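Local coordinates for protein esterase (uncultured bacterium pCosCE1, PDB 7ATL) that hydrolyses esters as a family VIII carboxylesterase of the beta-lactamase type and also shows promiscuous acyltransferase activity, at residues A[22-27]-A[369-374]; A[39-44]-A[55-60]. One frame throughout, in Å; residues are numbered along the deposited sequence.

Contact 1: A[22-27]-A[369-374]; sequences EGRIVG and SGRYPL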
loop_
_atom_site.group_PDB
_atom_site.type_symbol
_atom_site.label_atom_id
_atom_site.label_comp_id
_atom_site.label_asym_id
_atom_site.label_seq_id
_atom_site.Cartn_x
_atom_site.Cartn_y
_atom_site.Cartn_z
ATOM N N GLU A 22 -17.651 3.715 19.190
ATOM C CA GLU A 22 -18.130 2.335 18.919
ATOM C C GLU A 22 -16.985 1.324 19.154
ATOM O O GLU A 22 -17.258 0.113 19.020
ATOM C CB GLU A 22 -18.736 2.264 17.512
ATOM C CG GLU A 22 -20.046 3.028 17.378
ATOM C CD GLU A 22 -20.799 2.840 16.069
ATOM O OE1 GLU A 22 -20.458 1.903 15.305
ATOM O OE2 GLU A 22 -21.721 3.640 15.806
ATOM N N GLY A 23 -15.768 1.790 19.504
ATOM C CA GLY A 23 -14.527 0.985 19.613
ATOM C C GLY A 23 -14.197 0.219 18.328
ATOM O O GLY A 23 -13.716 -0.937 18.419
ATOM N N ARG A 24 -14.470 0.815 17.160
ATOM C CA ARG A 24 -14.163 0.237 15.823
ATOM C C ARG A 24 -12.759 0.708 15.425
ATOM O O ARG A 24 -12.021 -0.073 14.829
ATOM C CB ARG A 24 -15.220 0.654 14.795
ATOM C CG ARG A 24 -16.406 -0.295 14.658
ATOM C CD ARG A 24 -17.624 0.427 14.084
ATOM N NE ARG A 24 -17.345 1.084 12.809
ATOM C CZ ARG A 24 -17.601 2.355 12.480
ATOM N NH1 ARG A 24 -18.199 3.197 13.309
ATOM N NH2 ARG A 24 -17.269 2.781 11.274
ATOM N N ILE A 25 -12.419 1.941 15.787
ATOM C CA ILE A 25 -11.121 2.624 15.523
ATOM C C ILE A 25 -10.595 3.142 16.863
ATOM O O ILE A 25 -11.400 3.632 17.675
ATOM C CB ILE A 25 -11.326 3.771 14.510
ATOM C CG1 ILE A 25 -11.838 3.234 13.176
ATOM C CG2 ILE A 25 -10.068 4.609 14.317
ATOM C CD1 ILE A 25 -10.922 2.193 12.542
ATOM N N VAL A 26 -9.291 3.048 17.069
ATOM C CA VAL A 26 -8.598 3.529 18.289
ATOM C C VAL A 26 -8.148 4.972 18.051
ATOM O O VAL A 26 -8.358 5.835 18.962
ATOM C CB VAL A 26 -7.431 2.583 18.614
ATOM C CG1 VAL A 26 -6.529 3.128 19.718
ATOM C CG2 VAL A 26 -7.966 1.198 18.954
ATOM N N GLY A 27 -7.544 5.206 16.884
ATOM C CA GLY A 27 -7.047 6.519 16.427
ATOM C C GLY A 27 -6.884 6.565 14.914
ATOM O O GLY A 27 -6.701 5.500 14.269
ATOM N N SER A 369 -10.636 -2.547 5.551
ATOM C CA SER A 369 -11.766 -3.299 4.944
ATOM C C SER A 369 -13.059 -3.107 5.735
ATOM O O SER A 369 -14.074 -3.594 5.267
ATOM C CB SER A 369 -11.442 -4.760 4.829
ATOM O OG SER A 369 -11.102 -5.297 6.098
ATOM N N GLY A 370 -13.033 -2.426 6.875
ATOM C CA GLY A 370 -14.246 -2.217 7.687
ATOM C C GLY A 370 -15.182 -1.197 7.063
ATOM O O GLY A 370 -15.007 -0.866 5.881
ATOM N N ARG A 371 -16.125 -0.685 7.851
ATOM C CA ARG A 371 -17.065 0.384 7.419
ATOM C C ARG A 371 -16.328 1.738 7.354
ATOM O O ARG A 371 -16.704 2.574 6.508
ATOM C CB ARG A 371 -18.305 0.357 8.323
ATOM C CG ARG A 371 -19.263 -0.783 7.985
ATOM C CD ARG A 371 -20.177 -1.217 9.124
ATOM N NE ARG A 371 -21.171 -0.200 9.481
ATOM C CZ ARG A 371 -21.220 0.503 10.622
ATOM N NH1 ARG A 371 -22.183 1.393 10.792
ATOM N NH2 ARG A 371 -20.331 0.328 11.590
ATOM N N TYR A 372 -15.277 1.935 8.159
ATOM C CA TYR A 372 -14.641 3.259 8.382
ATOM C C TYR A 372 -14.190 3.889 7.076
ATOM O O TYR A 372 -14.538 5.034 6.821
ATOM C CB TYR A 372 -13.446 3.172 9.327
ATOM C CG TYR A 372 -12.846 4.507 9.685
ATOM C CD1 TYR A 372 -13.554 5.440 10.427
ATOM C CD2 TYR A 372 -11.559 4.838 9.310
ATOM C CE1 TYR A 372 -12.993 6.654 10.798
ATOM C CE2 TYR A 372 -10.979 6.040 9.684
ATOM C CZ TYR A 372 -11.695 6.947 10.435
ATOM O OH TYR A 372 -11.124 8.130 10.787
ATOM N N PRO A 373 -13.357 3.222 6.242
ATOM C CA PRO A 373 -12.872 3.841 5.008
ATOM C C PRO A 373 -14.022 4.284 4.091
ATOM O O PRO A 373 -13.883 5.328 3.479
ATOM C CB PRO A 373 -12.011 2.756 4.335
ATOM C CG PRO A 373 -12.384 1.463 5.029
ATOM C CD PRO A 373 -12.814 1.867 6.420
ATOM N N LEU A 374 -15.123 3.513 4.056
ATOM C CA LEU A 374 -16.294 3.777 3.174
ATOM C C LEU A 374 -17.111 4.964 3.695
ATOM O O LEU A 374 -17.575 5.784 2.857
ATOM C CB LEU A 374 -17.163 2.523 3.080
ATOM C CG LEU A 374 -16.505 1.293 2.445
ATOM C CD1 LEU A 374 -17.562 0.287 1.984
ATOM C CD2 LEU A 374 -15.582 1.698 1.294
#
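The nearest CA atoms of 22-27 and 369-374, those of Ile25 and Tyr372, are 8.0 Å apart, and no hydrogen bond crosses, so side chains bridge the gap. Tyr372, with CG anti to its backbone N (chi1 -175°), turns one ring face to Ile25. Ile25 CG1 lies 4.0 Å from the centroid of the Tyr372 ring, a CH-pi contact suited to a branched aliphatic group in a buried place. The ring's hydroxyl is satisfied by Ser28 and Ser16. Nearer the surface two arginines cross at about a right angle, each chain bent at chi3. Arg371 NH2 sits over one face of the Arg24 guanidinium, 3.3 Å from Arg24 NE; both are donors, so no bond joins them. Carboxylates probably offset this like-charge approach: Glu22 OE1 takes a salt bridge from Arg24 NH1 at 3.3 Å and lies 4.0 Å from Arg371 NH2, beyond a salt bridge, while Glu366 pairs with Arg24 NE and accepts a hydrogen bond from Tyr372 N. Gly23, at positive phi, closes helix 3-21 in a Schellman motif. The contact thus joins the link between helix 3-21 and strand 27-34 to the start of helix 372-381, with Ala19 touching Arg24, Ile25 and Tyr372.

Contact 2: A[39-44]-A[55-60]; sequences IYANAS and MVRETQ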
loop_
_atom_site.group_PDB
_atom_site.type_symbol
_atom_site.label_atom_id
_atom_site.label_comp_id
_atom_site.label_asym_id
_atom_site.label_seq_id
_atom_site.Cartn_x
_atom_site.Cartn_y
_atom_site.Cartn_z
ATOM N N ILE A 39 -8.137 20.893 2.446
ATOM C CA ILE A 39 -9.445 21.443 2.909
ATOM C C ILE A 39 -9.840 20.816 4.257
ATOM O O ILE A 39 -10.673 21.403 4.937
ATOM C CB ILE A 39 -10.543 21.254 1.842
ATOM C CG1 ILE A 39 -10.857 19.776 1.594
ATOM C CG2 ILE A 39 -10.178 21.955 0.543
ATOM C CD1 ILE A 39 -12.175 19.522 0.906
ATOM N N TYR A 40 -9.284 19.670 4.645
ATOM C CA TYR A 40 -9.562 19.017 5.953
ATOM C C TYR A 40 -8.331 18.223 6.424
ATOM O O TYR A 40 -7.768 17.454 5.624
ATOM C CB TYR A 40 -10.791 18.112 5.843
ATOM C CG TYR A 40 -11.114 17.335 7.093
ATOM C CD1 TYR A 40 -11.926 17.874 8.076
ATOM C CD2 TYR A 40 -10.605 16.059 7.312
ATOM C CE1 TYR A 40 -12.249 17.167 9.227
ATOM C CE2 TYR A 40 -10.904 15.338 8.466
ATOM C CZ TYR A 40 -11.733 15.898 9.429
ATOM O OH TYR A 40 -12.053 15.224 10.568
ATOM N N ALA A 41 -7.944 18.396 7.696
ATOM C CA ALA A 41 -6.824 17.686 8.365
ATOM C C ALA A 41 -7.200 17.397 9.816
ATOM O O ALA A 41 -7.405 18.361 10.546
ATOM C CB ALA A 41 -5.570 18.524 8.328
ATOM N N ASN A 42 -7.240 16.136 10.247
ATOM C CA ASN A 42 -7.679 15.837 11.634
ATOM C C ASN A 42 -7.065 14.547 12.178
ATOM O O ASN A 42 -7.237 13.502 11.548
ATOM C CB ASN A 42 -9.201 15.787 11.721
ATOM C CG ASN A 42 -9.666 15.944 13.148
ATOM O OD1 ASN A 42 -9.094 16.727 13.906
ATOM N ND2 ASN A 42 -10.669 15.175 13.525
ATOM N N ALA A 43 -6.429 14.642 13.349
ATOM C CA ALA A 43 -6.014 13.510 14.212
ATOM C C ALA A 43 -7.124 13.238 15.227
ATOM O O ALA A 43 -7.513 14.186 15.885
ATOM C CB ALA A 43 -4.725 13.866 14.903
ATOM N N SER A 44 -7.618 12.007 15.349
ATOM C CA SER A 44 -8.666 11.629 16.334
ATOM C C SER A 44 -8.160 10.483 17.217
ATOM O O SER A 44 -7.372 9.661 16.715
ATOM C CB SER A 44 -9.936 11.202 15.634
ATOM O OG SER A 44 -10.460 12.210 14.784
ATOM N N MET A 55 -3.528 10.814 19.509
ATOM C CA MET A 55 -3.126 10.819 18.078
ATOM C C MET A 55 -2.933 12.280 17.660
ATOM O O MET A 55 -3.802 13.098 18.005
ATOM C CB MET A 55 -4.198 10.170 17.194
ATOM C CG MET A 55 -3.743 9.966 15.732
ATOM S SD MET A 55 -2.517 8.644 15.486
ATOM C CE MET A 55 -3.635 7.242 15.531
ATOM N N VAL A 56 -1.829 12.585 16.992
ATOM C CA VAL A 56 -1.560 13.916 16.400
ATOM C C VAL A 56 -1.323 13.728 14.888
ATOM O O VAL A 56 -1.117 12.576 14.426
ATOM C CB VAL A 56 -0.381 14.629 17.106
ATOM C CG1 VAL A 56 -0.635 14.832 18.600
ATOM C CG2 VAL A 56 0.956 13.947 16.870
ATOM N N ARG A 57 -1.353 14.835 14.134
ATOM C CA ARG A 57 -1.268 14.855 12.657
ATOM C C ARG A 57 0.067 14.249 12.214
ATOM O O ARG A 57 0.077 13.525 11.195
ATOM C CB ARG A 57 -1.430 16.295 12.170
ATOM C CG ARG A 57 -1.584 16.417 10.661
ATOM C CD ARG A 57 -1.566 17.860 10.217
ATOM N NE ARG A 57 -1.478 17.976 8.771
ATOM C CZ ARG A 57 -2.045 18.935 8.050
ATOM N NH1 ARG A 57 -2.776 19.877 8.628
ATOM N NH2 ARG A 57 -1.908 18.942 6.737
ATOM N N GLU A 58 1.136 14.514 12.974
ATOM C CA GLU A 58 2.537 14.083 12.681
ATOM C C GLU A 58 2.774 12.623 13.112
ATOM O O GLU A 58 3.871 12.112 12.820
ATOM C CB GLU A 58 3.576 14.958 13.397
ATOM C CG GLU A 58 3.408 16.454 13.166
ATOM C CD GLU A 58 2.340 17.139 14.010
ATOM O OE1 GLU A 58 2.171 16.742 15.183
ATOM O OE2 GLU A 58 1.672 18.055 13.479
ATOM N N THR A 59 1.814 11.956 13.764
ATOM C CA THR A 59 1.999 10.546 14.195
ATOM C C THR A 59 2.382 9.680 12.986
ATOM O O THR A 59 1.672 9.701 11.954
ATOM C CB THR A 59 0.762 9.959 14.880
ATOM O OG1 THR A 59 0.436 10.782 15.994
ATOM C CG2 THR A 59 0.997 8.538 15.345
ATOM N N GLN A 60 3.468 8.930 13.121
ATOM C CA GLN A 60 3.963 8.005 12.073
ATOM C C GLN A 60 3.217 6.671 12.194
ATOM O O GLN A 60 2.843 6.260 13.332
ATOM C CB GLN A 60 5.473 7.818 12.201
ATOM C CG GLN A 60 6.140 7.517 10.876
ATOM C CD GLN A 60 7.545 6.977 11.024
ATOM O OE1 GLN A 60 7.880 6.296 12.001
ATOM N NE2 GLN A 60 8.367 7.243 10.015
#
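An edge of the large antiparallel sheet of the beta-lactamase-type fold meets a beta turn here: strand residues 41-44 run nearly antiparallel to 55-57, their end-to-end directions 175° apart, yet no hydrogen bond crosses between the two segments. Ala43 and Val56 are the closest pair along the backbones, with CA atoms 5.0 Å apart. The Ala43 methyl points at the turn and meets main chain, Ala43 CB lying 3.3 Å from Met55 O and close to the carbonyl carbon of Val56; a side chain this small lets the loop come in close. Met55 CB in turn lies against the Ser44 carbonyl oxygen. Its CG is anti to the backbone N (chi1 -172°), and bends at chi2 and chi3 then carry the flexible thioether away from the strand. Two residues along, Arg57 reaches back with its chain extended from CG to NE and lays one guanidinium face over Ala41, the methyl CB being 3.1 Å from Arg57 NH1, toward the rim of the group. Apolar packing on the face leaves the in-plane N-H groups for polar partners, and Asp272 forms a salt bridge with Arg57 NH2. Val56 to Thr59 is a type I turn, its Val56 O accepting from Thr59 N at 3.1 Å and from Thr59 OG1 at 2.8 Å. Threonine suits this last position because its hydroxyl doubles the turn's own bond. Strand 37-44, outermost in the sheet, pairs with strand 27-34; helix 3-21 packs against Tyr40 and Ser44, and Met55 touches Val29 of strand 27-34.

In the fold
Contact 2 is nested along the chain inside the long loop closed by contact 1, whose segments are 342 residues apart; their centres lie 16 Å from each other. Both are partly buried and both border helix 3-21 and strand 27-34: contact 1 brings the C-terminal helix to the approach to that strand, contact 2 a local turn to its outer neighbour. Neither has a hydrogen bond between its segments. Contact 1 divides into a buried aliphatic-aromatic part and a charged outer part, whereas contact 2 uses small methyl groups against main chain and a guanidinium face. The two meet directly, Met55 CE packing 3.4 Å from Gly27 C.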